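Local coordinates for insecticidal Delta-Endotoxin Cry8Ea1 (Bacillus Thuringiensis, PDB 3EB7), which kills larvae of the soil pest Holotrichia parallela, probably by inserting into gut membranes and forming pores as other three-domain Cry toxins do, at residues Thr35-Leu40 with Asn81-Leu86; Leu145-Ala150 with Asn165-Arg170; Pro131-Tyr136 with Arg209-Ser214; Thr9-Val14 with Ala411-Leu416. One frame throughout, in Å; residues are numbered along the deposited sequence.

In the fold
Interactions 1, 2 and 3 all lie in the N-terminal helical domain, whereas interaction 4 joins that domain to the following beta-rich one. Helix 133-153 serves both interaction 2 and interaction 3, whose centres are about 25 Å apart. Along the chain interaction 1 closes before interaction 2 opens; interaction 2 is nested within the loop closed by interaction 3, and interaction 4 encloses all three. Interactions 1 and 2, about 19 Å between centres, touch through Y85 and D149. Interactions 1 and 4, about 21 Å between centres, touch where V39, L36 and L40 pack on consecutive helix 2-20. Interactions 3 and 4, about 15 Å between centres, meet through L213 and S214, so packing runs from the bundle into the domain interface.

Interaction 1 (Thr35-Leu40 with Asn81-Leu86); sequences TLIDVL and NYQLYL
I37 reaches across from helix 26-40 to the flank of helix 65-93, where Y82, Q83 and L86 receive it. The two are members of the N-terminal alpha-helical bundle of the three-domain Cry toxins and run nearly antiparallel, at 160° between short axes that come no nearer than 10.8 Å. I37 alone of 35-40 makes the contact, and only 174 Å² is buried in total. The working end is the terminal methyl: I37 CD1 lies 3.3 Å from Y82 O, a close approach to a carbonyl already used by L86 N within its own helix. The same methyl is flanked by Y82 CB at 3.8 Å and, one turn on, by L86 CB at 3.9 Å, so it sits between two side-chain roots and the backbone. Full extension of the ethyl arm (chi2 179°) gives it this reach. Further out, the side chain of Y82 touches W41, Y33, L112 and L142, its ring plane inclined by about 25° to that of W41, while L86 also rests on V30 and Y33 of helix 26-40. Y85, on the next face of the helix, hydrogen-bonds through OH to D149 OD2 on helix 133-153. The second branch of the isoleucine has a different neighbour, on the side of the exposed Q83, whose chain is bent at chi2: there I37 CG2 stands 3.7 Å from Q83 OE1.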
# COMPACT_ATOMS: atom_id res chain seq x y z
N THR A 35 -20.40 0.04 7.77
CA THR A 35 -19.71 0.37 6.53
C THR A 35 -19.21 -0.89 5.82
O THR A 35 -19.49 -1.04 4.64
CB THR A 35 -18.58 1.40 6.78
OG1 THR A 35 -19.18 2.61 7.25
CG2 THR A 35 -17.80 1.70 5.54
N LEU A 36 -18.52 -1.78 6.52
CA LEU A 36 -17.98 -3.01 5.92
C LEU A 36 -19.05 -3.88 5.28
O LEU A 36 -18.89 -4.34 4.14
CB LEU A 36 -17.23 -3.84 6.95
CG LEU A 36 -15.71 -3.74 7.20
CD1 LEU A 36 -15.02 -2.43 6.72
CD2 LEU A 36 -15.47 -3.99 8.70
N ILE A 37 -20.13 -4.11 6.02
CA ILE A 37 -21.29 -4.86 5.53
C ILE A 37 -21.97 -4.21 4.31
O ILE A 37 -22.34 -4.91 3.38
CB ILE A 37 -22.29 -5.12 6.64
CG1 ILE A 37 -21.64 -6.07 7.68
CG2 ILE A 37 -23.61 -5.70 6.09
CD1 ILE A 37 -22.51 -6.43 8.90
N ASP A 38 -22.09 -2.88 4.28
CA ASP A 38 -22.61 -2.18 3.11
C ASP A 38 -21.77 -2.37 1.87
O ASP A 38 -22.33 -2.46 0.77
CB ASP A 38 -22.71 -0.68 3.35
CG ASP A 38 -24.03 -0.28 3.96
OD1 ASP A 38 -24.33 0.95 3.89
OD2 ASP A 38 -24.77 -1.15 4.50
N VAL A 39 -20.45 -2.39 2.03
CA VAL A 39 -19.54 -2.48 0.91
C VAL A 39 -19.51 -3.93 0.41
O VAL A 39 -19.66 -4.19 -0.80
CB VAL A 39 -18.13 -1.94 1.28
CG1 VAL A 39 -17.11 -2.07 0.11
CG2 VAL A 39 -18.22 -0.50 1.72
N LEU A 40 -19.38 -4.88 1.34
CA LEU A 40 -19.21 -6.29 0.98
C LEU A 40 -20.51 -7.03 0.65
O LEU A 40 -20.51 -8.00 -0.10
CB LEU A 40 -18.37 -7.01 2.05
CG LEU A 40 -16.88 -6.59 2.11
CD1 LEU A 40 -16.18 -7.16 3.33
CD2 LEU A 40 -16.15 -6.98 0.84
N ASN A 81 -25.44 -13.86 7.99
CA ASN A 81 -25.04 -14.01 9.39
C ASN A 81 -24.33 -12.79 9.98
O ASN A 81 -24.41 -12.56 11.19
CB ASN A 81 -24.19 -15.27 9.55
CG ASN A 81 -25.03 -16.53 9.58
OD1 ASN A 81 -25.79 -16.76 10.52
ND2 ASN A 81 -24.92 -17.34 8.54
N TYR A 82 -23.66 -12.02 9.13
CA TYR A 82 -23.10 -10.73 9.52
C TYR A 82 -24.14 -9.65 9.82
O TYR A 82 -23.91 -8.84 10.70
CB TYR A 82 -22.13 -10.23 8.46
CG TYR A 82 -20.68 -10.43 8.85
CD1 TYR A 82 -19.90 -11.45 8.27
CD2 TYR A 82 -20.08 -9.58 9.82
CE1 TYR A 82 -18.57 -11.62 8.65
CE2 TYR A 82 -18.77 -9.73 10.19
CZ TYR A 82 -18.02 -10.76 9.60
OH TYR A 82 -16.72 -10.90 9.98
N GLN A 83 -25.27 -9.63 9.09
CA GLN A 83 -26.38 -8.70 9.39
C GLN A 83 -26.93 -8.94 10.80
O GLN A 83 -27.14 -8.00 11.55
CB GLN A 83 -27.52 -8.80 8.38
CG GLN A 83 -27.03 -8.97 6.96
CD GLN A 83 -27.52 -7.88 6.04
OE1 GLN A 83 -27.12 -6.71 6.17
NE2 GLN A 83 -28.37 -8.26 5.07
N LEU A 84 -27.13 -10.21 11.12
CA LEU A 84 -27.63 -10.64 12.41
C LEU A 84 -26.65 -10.32 13.56
O LEU A 84 -27.07 -9.97 14.65
CB LEU A 84 -27.95 -12.14 12.38
CG LEU A 84 -28.89 -12.62 11.27
CD1 LEU A 84 -28.89 -14.13 11.23
CD2 LEU A 84 -30.32 -12.09 11.47
N TYR A 85 -25.35 -10.48 13.30
CA TYR A 85 -24.33 -10.08 14.25
C TYR A 85 -24.32 -8.56 14.43
O TYR A 85 -24.25 -8.07 15.55
CB TYR A 85 -22.96 -10.58 13.81
CG TYR A 85 -21.82 -10.15 14.69
CD1 TYR A 85 -21.81 -10.45 16.07
CD2 TYR A 85 -20.71 -9.48 14.15
CE1 TYR A 85 -20.73 -10.06 16.87
CE2 TYR A 85 -19.63 -9.08 14.95
CZ TYR A 85 -19.64 -9.39 16.30
OH TYR A 85 -18.58 -9.01 17.08
N LEU A 86 -24.40 -7.81 13.33
CA LEU A 86 -24.54 -6.35 13.47
C LEU A 86 -25.79 -5.95 14.27
O LEU A 86 -25.72 -5.07 15.14
CB LEU A 86 -24.55 -5.65 12.11
CG LEU A 86 -24.72 -4.13 12.13
CD1 LEU A 86 -23.53 -3.47 12.83
CD2 LEU A 86 -24.93 -3.61 10.70

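Interaction 2 (Leu145-Ala150 with Asn165-Arg170); sequences LLLKDA and NNYYNR
A150 and L147 on one side and Y167 on the other make the close part of this contact, an antiparallel helix pair in the helical bundle with short axes 9.0 Å apart at 150°. The methyl of A150 lies against the root of the tyrosine: its CB is 3.9 Å from Y167 CB and equally far from Y167 CD2, an oblique approach to the ring. With so small a residue at this point, the helices can come near each other, and the CA atoms of L147 and Y167 are only 6.3 Å apart. L147 approaches the same side of the ring, also obliquely but nearer its other edge atom, with L147 CD1 4.0 Å from Y167 CD1, and the two side chains cross at about a right angle. L147 and A150, one turn apart, thus both cover one side of the ring near its root.

Toward the partly exposed side the packing slackens. R170 approaches L147 only loosely, with NH2 4.3 Å from CD1, and its charge is directed to a salt bridge with D113 instead. Y167 is itself partly exposed, although F109 and F159 meet its ring edge-to-face. Helix 99-119 supplies F109 and D113 and so lies against both partners, while helix 26-40 meets L146 and D149 of helix 133-153, the central helix of the bundle in this family.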
# COMPACT_ATOMS: atom_id res chain seq x y z
N LEU A 145 -10.76 -9.34 12.23
CA LEU A 145 -11.46 -8.26 12.92
C LEU A 145 -12.49 -8.81 13.91
O LEU A 145 -12.78 -8.16 14.95
CB LEU A 145 -12.18 -7.39 11.92
CG LEU A 145 -11.40 -6.40 11.08
CD1 LEU A 145 -12.24 -6.08 9.85
CD2 LEU A 145 -11.10 -5.14 11.94
N LEU A 146 -13.04 -9.98 13.59
CA LEU A 146 -14.04 -10.63 14.41
C LEU A 146 -13.38 -11.10 15.70
O LEU A 146 -13.85 -10.80 16.81
CB LEU A 146 -14.65 -11.84 13.66
CG LEU A 146 -15.77 -12.54 14.43
CD1 LEU A 146 -17.00 -11.69 14.45
CD2 LEU A 146 -16.09 -13.89 13.84
N LEU A 147 -12.28 -11.82 15.55
CA LEU A 147 -11.47 -12.26 16.68
C LEU A 147 -11.02 -11.12 17.57
O LEU A 147 -10.85 -11.30 18.78
CB LEU A 147 -10.29 -13.11 16.19
CG LEU A 147 -10.47 -14.66 16.13
CD1 LEU A 147 -11.89 -15.23 16.36
CD2 LEU A 147 -9.93 -15.16 14.84
N LYS A 148 -10.85 -9.92 17.02
CA LYS A 148 -10.52 -8.76 17.85
C LYS A 148 -11.69 -8.27 18.74
O LYS A 148 -11.47 -7.74 19.83
CB LYS A 148 -9.99 -7.67 16.97
CG LYS A 148 -9.97 -6.29 17.51
CD LYS A 148 -9.76 -5.37 16.30
CE LYS A 148 -10.35 -4.00 16.53
NZ LYS A 148 -9.56 -3.28 17.60
N ASP A 149 -12.92 -8.45 18.29
CA ASP A 149 -14.08 -8.17 19.14
C ASP A 149 -14.13 -9.06 20.39
O ASP A 149 -14.47 -8.57 21.49
CB ASP A 149 -15.37 -8.37 18.33
CG ASP A 149 -15.37 -7.55 17.07
OD1 ASP A 149 -14.60 -6.57 16.98
OD2 ASP A 149 -16.14 -7.91 16.16
N ALA A 150 -13.78 -10.33 20.21
CA ALA A 150 -13.56 -11.24 21.34
C ALA A 150 -12.59 -10.66 22.36
O ALA A 150 -12.81 -10.81 23.55
CB ALA A 150 -13.04 -12.59 20.86
N ASN A 165 -8.45 -16.17 26.01
CA ASN A 165 -7.08 -16.50 25.65
C ASN A 165 -6.98 -17.38 24.42
O ASN A 165 -6.10 -17.18 23.60
CB ASN A 165 -6.32 -17.12 26.83
CG ASN A 165 -5.91 -16.08 27.87
OD1 ASN A 165 -5.75 -14.89 27.58
ND2 ASN A 165 -5.74 -16.54 29.11
N ASN A 166 -7.86 -18.37 24.30
CA ASN A 166 -7.90 -19.22 23.11
C ASN A 166 -8.15 -18.40 21.83
O ASN A 166 -7.48 -18.63 20.82
CB ASN A 166 -8.97 -20.30 23.26
CG ASN A 166 -8.59 -21.39 24.24
OD1 ASN A 166 -7.40 -21.55 24.58
ND2 ASN A 166 -9.59 -22.13 24.72
N TYR A 167 -9.11 -17.47 21.91
CA TYR A 167 -9.45 -16.58 20.80
C TYR A 167 -8.26 -15.71 20.44
O TYR A 167 -7.94 -15.54 19.26
CB TYR A 167 -10.66 -15.71 21.14
CG TYR A 167 -12.02 -16.40 21.04
CD1 TYR A 167 -12.37 -17.13 19.90
CD2 TYR A 167 -12.95 -16.29 22.08
CE1 TYR A 167 -13.57 -17.77 19.80
CE2 TYR A 167 -14.20 -16.94 21.99
CZ TYR A 167 -14.50 -17.66 20.84
OH TYR A 167 -15.72 -18.29 20.68
N TYR A 168 -7.59 -15.18 21.45
CA TYR A 168 -6.40 -14.38 21.25
C TYR A 168 -5.23 -15.19 20.66
O TYR A 168 -4.55 -14.73 19.75
CB TYR A 168 -5.98 -13.67 22.54
CG TYR A 168 -4.78 -12.78 22.28
CD1 TYR A 168 -3.49 -13.19 22.66
CD2 TYR A 168 -4.93 -11.56 21.61
CE1 TYR A 168 -2.39 -12.38 22.41
CE2 TYR A 168 -3.85 -10.77 21.34
CZ TYR A 168 -2.57 -11.18 21.75
OH TYR A 168 -1.49 -10.36 21.50
N ASN A 169 -5.01 -16.40 21.16
CA ASN A 169 -3.98 -17.24 20.60
C ASN A 169 -4.30 -17.66 19.19
O ASN A 169 -3.43 -17.77 18.36
CB ASN A 169 -3.71 -18.47 21.51
CG ASN A 169 -3.07 -18.06 22.86
OD1 ASN A 169 -2.28 -17.12 22.92
ND2 ASN A 169 -3.44 -18.74 23.94
N ARG A 170 -5.57 -17.92 18.90
CA ARG A 170 -5.92 -18.25 17.52
C ARG A 170 -5.73 -17.03 16.61
O ARG A 170 -5.26 -17.16 15.49
CB ARG A 170 -7.35 -18.79 17.45
CG ARG A 170 -7.64 -19.60 16.17
CD ARG A 170 -8.63 -20.74 16.49
NE ARG A 170 -9.77 -20.26 17.26
CZ ARG A 170 -10.89 -19.79 16.69
NH1 ARG A 170 -11.02 -19.75 15.36
NH2 ARG A 170 -11.90 -19.37 17.46

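Interaction 3 (Pro131-Tyr136 with Arg209-Ser214); sequences PLLSVY and REMTLS
A buried helix-to-helix contact joins L133 and S134, in the first turn of helix 133-153, to M211 and S214 on helix 198-220. It is small, 153 Å² over both sides. M211 does the reaching. Its chain is bent at both chi2 (-54°) and chi3 (-85°), which curls the thioether around and presents the terminal methyl to the other helix. There CE meets L133 CD1 at 3.8 Å and L133 CB at 3.9 Å, so the methyl lies along the flank of the leucine and does not merely touch its end; the side chains of L133 and M211 cross obliquely. M211 CE also lies 4.1 Å from S134 N, next to the helix start, where L132 occupies the N-cap position.

One turn beyond M211 two serines meet: S134 CB and S214 CB stand 4.1 Å apart, and their CA atoms are separated by 6.0 Å. Helix 133-153 is the central helix of the bundle in the Cry toxin family, and here its beginning packs against the last helix of the N-terminal domain. Helix 198-220 widens into a pi-type turn at 212-214, just where S214 faces across. The hydroxyl of S214 has two acceptors within reach at the buried interface, E210 O at 2.9 Å from S214 OG and Q54 OE1 on helix 47-59, with one proton to share between them. F51 and V55 of that helix pack on S134, while H181 and W185 of helix 161-191 back L133, and Y186 of the same helix lies on M211.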
# COMPACT_ATOMS: atom_id res chain seq x y z
N PRO A 131 -6.36 -17.17 -8.43
CA PRO A 131 -7.59 -16.46 -8.81
C PRO A 131 -8.53 -16.16 -7.61
O PRO A 131 -9.33 -15.23 -7.69
CB PRO A 131 -8.25 -17.41 -9.82
CG PRO A 131 -7.62 -18.75 -9.56
CD PRO A 131 -6.21 -18.45 -9.14
N LEU A 132 -8.40 -16.93 -6.52
CA LEU A 132 -9.22 -16.71 -5.31
C LEU A 132 -8.55 -15.86 -4.23
O LEU A 132 -9.09 -15.71 -3.15
CB LEU A 132 -9.64 -18.05 -4.69
CG LEU A 132 -10.61 -18.97 -5.44
CD1 LEU A 132 -10.46 -20.41 -4.86
CD2 LEU A 132 -12.10 -18.50 -5.37
N LEU A 133 -7.39 -15.29 -4.54
CA LEU A 133 -6.57 -14.55 -3.54
C LEU A 133 -7.22 -13.28 -3.01
O LEU A 133 -7.19 -13.04 -1.80
CB LEU A 133 -5.22 -14.17 -4.13
CG LEU A 133 -3.92 -14.34 -3.34
CD1 LEU A 133 -3.00 -13.17 -3.63
CD2 LEU A 133 -4.08 -14.61 -1.85
N SER A 134 -7.79 -12.44 -3.89
CA SER A 134 -8.49 -11.24 -3.37
C SER A 134 -9.74 -11.58 -2.50
O SER A 134 -9.94 -10.95 -1.46
CB SER A 134 -8.70 -10.12 -4.41
OG SER A 134 -9.55 -10.51 -5.48
N VAL A 135 -10.52 -12.61 -2.87
CA VAL A 135 -11.55 -13.15 -1.97
C VAL A 135 -10.90 -13.56 -0.63
O VAL A 135 -11.33 -13.16 0.46
CB VAL A 135 -12.31 -14.39 -2.62
CG1 VAL A 135 -13.13 -15.17 -1.57
CG2 VAL A 135 -13.21 -13.94 -3.78
N TYR A 136 -9.86 -14.38 -0.72
CA TYR A 136 -9.19 -14.88 0.48
C TYR A 136 -8.73 -13.74 1.40
O TYR A 136 -9.02 -13.77 2.59
CB TYR A 136 -8.01 -15.75 0.07
CG TYR A 136 -7.25 -16.32 1.23
CD1 TYR A 136 -7.44 -17.65 1.63
CD2 TYR A 136 -6.32 -15.53 1.95
CE1 TYR A 136 -6.72 -18.18 2.69
CE2 TYR A 136 -5.61 -16.05 3.03
CZ TYR A 136 -5.80 -17.38 3.38
OH TYR A 136 -5.08 -17.91 4.44
N ARG A 209 0.37 -4.04 -9.40
CA ARG A 209 -0.36 -2.90 -8.82
C ARG A 209 -1.71 -3.32 -8.17
O ARG A 209 -2.00 -3.00 -7.01
CB ARG A 209 -0.57 -1.77 -9.86
CG ARG A 209 -1.51 -0.62 -9.34
CD ARG A 209 -1.87 0.40 -10.40
NE ARG A 209 -2.81 -0.12 -11.40
CZ ARG A 209 -2.46 -0.55 -12.62
NH1 ARG A 209 -1.18 -0.54 -13.03
NH2 ARG A 209 -3.40 -0.98 -13.46
N GLU A 210 -2.53 -4.04 -8.92
CA GLU A 210 -3.86 -4.36 -8.44
C GLU A 210 -3.85 -5.20 -7.19
O GLU A 210 -4.66 -4.97 -6.31
CB GLU A 210 -4.70 -5.05 -9.53
CG GLU A 210 -5.15 -4.07 -10.62
CD GLU A 210 -6.33 -4.63 -11.46
OE1 GLU A 210 -7.07 -5.57 -10.99
OE2 GLU A 210 -6.51 -4.11 -12.59
N MET A 211 -2.94 -6.17 -7.11
CA MET A 211 -2.87 -7.07 -5.95
C MET A 211 -2.15 -6.49 -4.75
O MET A 211 -2.38 -6.92 -3.64
CB MET A 211 -2.28 -8.44 -6.33
CG MET A 211 -3.07 -9.17 -7.43
SD MET A 211 -4.84 -9.34 -7.04
CE MET A 211 -4.75 -10.84 -6.05
N THR A 212 -1.28 -5.52 -4.96
CA THR A 212 -0.76 -4.74 -3.86
C THR A 212 -1.94 -4.03 -3.19
O THR A 212 -2.07 -4.07 -1.97
CB THR A 212 0.22 -3.69 -4.36
OG1 THR A 212 1.29 -4.35 -5.07
CG2 THR A 212 0.80 -2.85 -3.18
N LEU A 213 -2.77 -3.36 -4.01
CA LEU A 213 -3.97 -2.68 -3.56
C LEU A 213 -5.01 -3.61 -2.93
O LEU A 213 -5.55 -3.29 -1.89
CB LEU A 213 -4.64 -1.91 -4.72
CG LEU A 213 -3.85 -0.79 -5.34
CD1 LEU A 213 -4.44 -0.41 -6.66
CD2 LEU A 213 -3.73 0.40 -4.38
N SER A 214 -5.27 -4.76 -3.56
CA SER A 214 -6.36 -5.67 -3.16
C SER A 214 -6.00 -6.76 -2.14
O SER A 214 -6.89 -7.45 -1.62
CB SER A 214 -6.96 -6.39 -4.38
OG SER A 214 -7.32 -5.46 -5.40

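Interaction 4 (Thr9-Val14 with Ala411-Leu416); sequences TAISLV and AYSHRL
I11 is the residue of helix 2-20 that meets S413 and H414, across the boundary between the helical N-terminal domain and the beta-rich second domain of a three-domain Cry toxin. Just ahead of it in sequence, T9 and A10 face the bundle, T9 against V39 and A10 against S214. I11 points from the helix toward the second domain, and both branches of the side chain are used. CG2 is set anti to the backbone N, and from there it packs on S413, with I11 CG2 3.6 Å from S413 CB and 3.7 Å from S413 OG. The other branch, extended to CD1, lies 3.9 Å from S413 OG and approaches the imidazole obliquely, with I11 CD1 4.3 Å from H414 CE1. P400 and E402 pack on the same isoleucine from loops, and L213 of helix 198-220 touches both I11 and H414. After I11, L13 turns back to L36, V39 and L40 of helix 26-40, and V14 to I218, so a single residue of this turn carries the contact, with 99 Å² buried.

The receiving surface is where a loop runs into strand 414-422, which pairs with strand 427-434. Its polar atoms are fixed in a short chain of bonds: S413 OG hydrogen-bonds to P400 O, and H414 NE2 pairs with R240 NH2. Between these two links, H414 ND1 donates to S413 OG at 2.9 Å, with the oxygen only 8° out of the ring plane.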
# COMPACT_ATOMS: atom_id res chain seq x y z
N THR A 9 -13.35 -1.16 -4.41
CA THR A 9 -13.79 -1.76 -3.15
C THR A 9 -12.66 -1.91 -2.15
O THR A 9 -12.79 -1.52 -0.98
CB THR A 9 -14.41 -3.14 -3.41
OG1 THR A 9 -15.51 -2.97 -4.32
CG2 THR A 9 -14.90 -3.78 -2.11
N ALA A 10 -11.56 -2.49 -2.60
CA ALA A 10 -10.40 -2.76 -1.78
C ALA A 10 -9.77 -1.47 -1.27
O ALA A 10 -9.36 -1.41 -0.10
CB ALA A 10 -9.39 -3.57 -2.59
N ILE A 11 -9.69 -0.44 -2.11
CA ILE A 11 -9.10 0.84 -1.66
C ILE A 11 -9.96 1.50 -0.60
O ILE A 11 -9.46 2.05 0.39
CB ILE A 11 -8.83 1.81 -2.83
CG1 ILE A 11 -7.52 1.43 -3.52
CG2 ILE A 11 -8.77 3.23 -2.35
CD1 ILE A 11 -7.27 2.16 -4.81
N SER A 12 -11.28 1.44 -0.81
CA SER A 12 -12.24 2.00 0.10
C SER A 12 -12.18 1.31 1.48
O SER A 12 -12.26 1.96 2.54
CB SER A 12 -13.62 1.82 -0.53
OG SER A 12 -14.65 2.06 0.41
N LEU A 13 -12.07 -0.02 1.45
CA LEU A 13 -12.00 -0.83 2.64
C LEU A 13 -10.75 -0.53 3.42
O LEU A 13 -10.86 -0.30 4.62
CB LEU A 13 -12.10 -2.32 2.31
CG LEU A 13 -13.41 -3.08 2.57
CD1 LEU A 13 -14.66 -2.20 2.76
CD2 LEU A 13 -13.61 -4.03 1.45
N VAL A 14 -9.58 -0.46 2.77
CA VAL A 14 -8.38 -0.10 3.54
C VAL A 14 -8.42 1.32 4.10
O VAL A 14 -7.93 1.56 5.20
CB VAL A 14 -6.99 -0.42 2.88
CG1 VAL A 14 -6.99 -1.77 2.23
CG2 VAL A 14 -6.59 0.62 1.94
N ALA A 411 -11.02 12.82 -0.78
CA ALA A 411 -10.95 11.38 -0.54
C ALA A 411 -9.91 10.58 -1.37
O ALA A 411 -9.91 9.35 -1.37
CB ALA A 411 -12.32 10.79 -0.69
N TYR A 412 -9.01 11.27 -2.06
CA TYR A 412 -8.03 10.62 -2.91
C TYR A 412 -7.17 9.62 -2.11
O TYR A 412 -6.85 9.85 -0.95
CB TYR A 412 -7.16 11.65 -3.65
CG TYR A 412 -6.36 12.59 -2.80
CD1 TYR A 412 -5.02 12.30 -2.48
CD2 TYR A 412 -6.91 13.81 -2.31
CE1 TYR A 412 -4.25 13.16 -1.71
CE2 TYR A 412 -6.14 14.69 -1.51
CZ TYR A 412 -4.81 14.35 -1.23
OH TYR A 412 -4.03 15.21 -0.45
N SER A 413 -6.82 8.49 -2.74
CA SER A 413 -6.08 7.44 -2.03
C SER A 413 -4.57 7.51 -2.26
O SER A 413 -3.82 7.01 -1.43
CB SER A 413 -6.62 6.06 -2.37
OG SER A 413 -6.60 5.82 -3.77
N HIS A 414 -4.14 8.16 -3.35
CA HIS A 414 -2.75 8.22 -3.78
C HIS A 414 -2.41 9.57 -4.33
O HIS A 414 -3.30 10.36 -4.67
CB HIS A 414 -2.43 7.14 -4.85
CG HIS A 414 -2.54 5.74 -4.33
ND1 HIS A 414 -3.76 5.15 -4.04
CD2 HIS A 414 -1.59 4.84 -3.99
CE1 HIS A 414 -3.55 3.93 -3.58
NE2 HIS A 414 -2.24 3.71 -3.55
N ARG A 415 -1.10 9.84 -4.38
CA ARG A 415 -0.56 11.09 -4.94
C ARG A 415 0.53 10.71 -5.92
O ARG A 415 1.14 9.64 -5.75
CB ARG A 415 0.02 11.96 -3.82
CG ARG A 415 1.24 11.35 -3.19
CD ARG A 415 1.92 12.28 -2.26
NE ARG A 415 1.24 12.36 -0.98
CZ ARG A 415 1.18 11.39 -0.07
NH1 ARG A 415 1.80 10.23 -0.27
NH2 ARG A 415 0.52 11.59 1.05
N LEU A 416 0.77 11.55 -6.94
CA LEU A 416 1.84 11.31 -7.92
C LEU A 416 3.19 11.43 -7.21
O LEU A 416 3.44 12.42 -6.50
CB LEU A 416 1.78 12.27 -9.11
CG LEU A 416 2.81 12.04 -10.24
CD1 LEU A 416 2.55 10.67 -10.89
CD2 LEU A 416 2.76 13.17 -11.30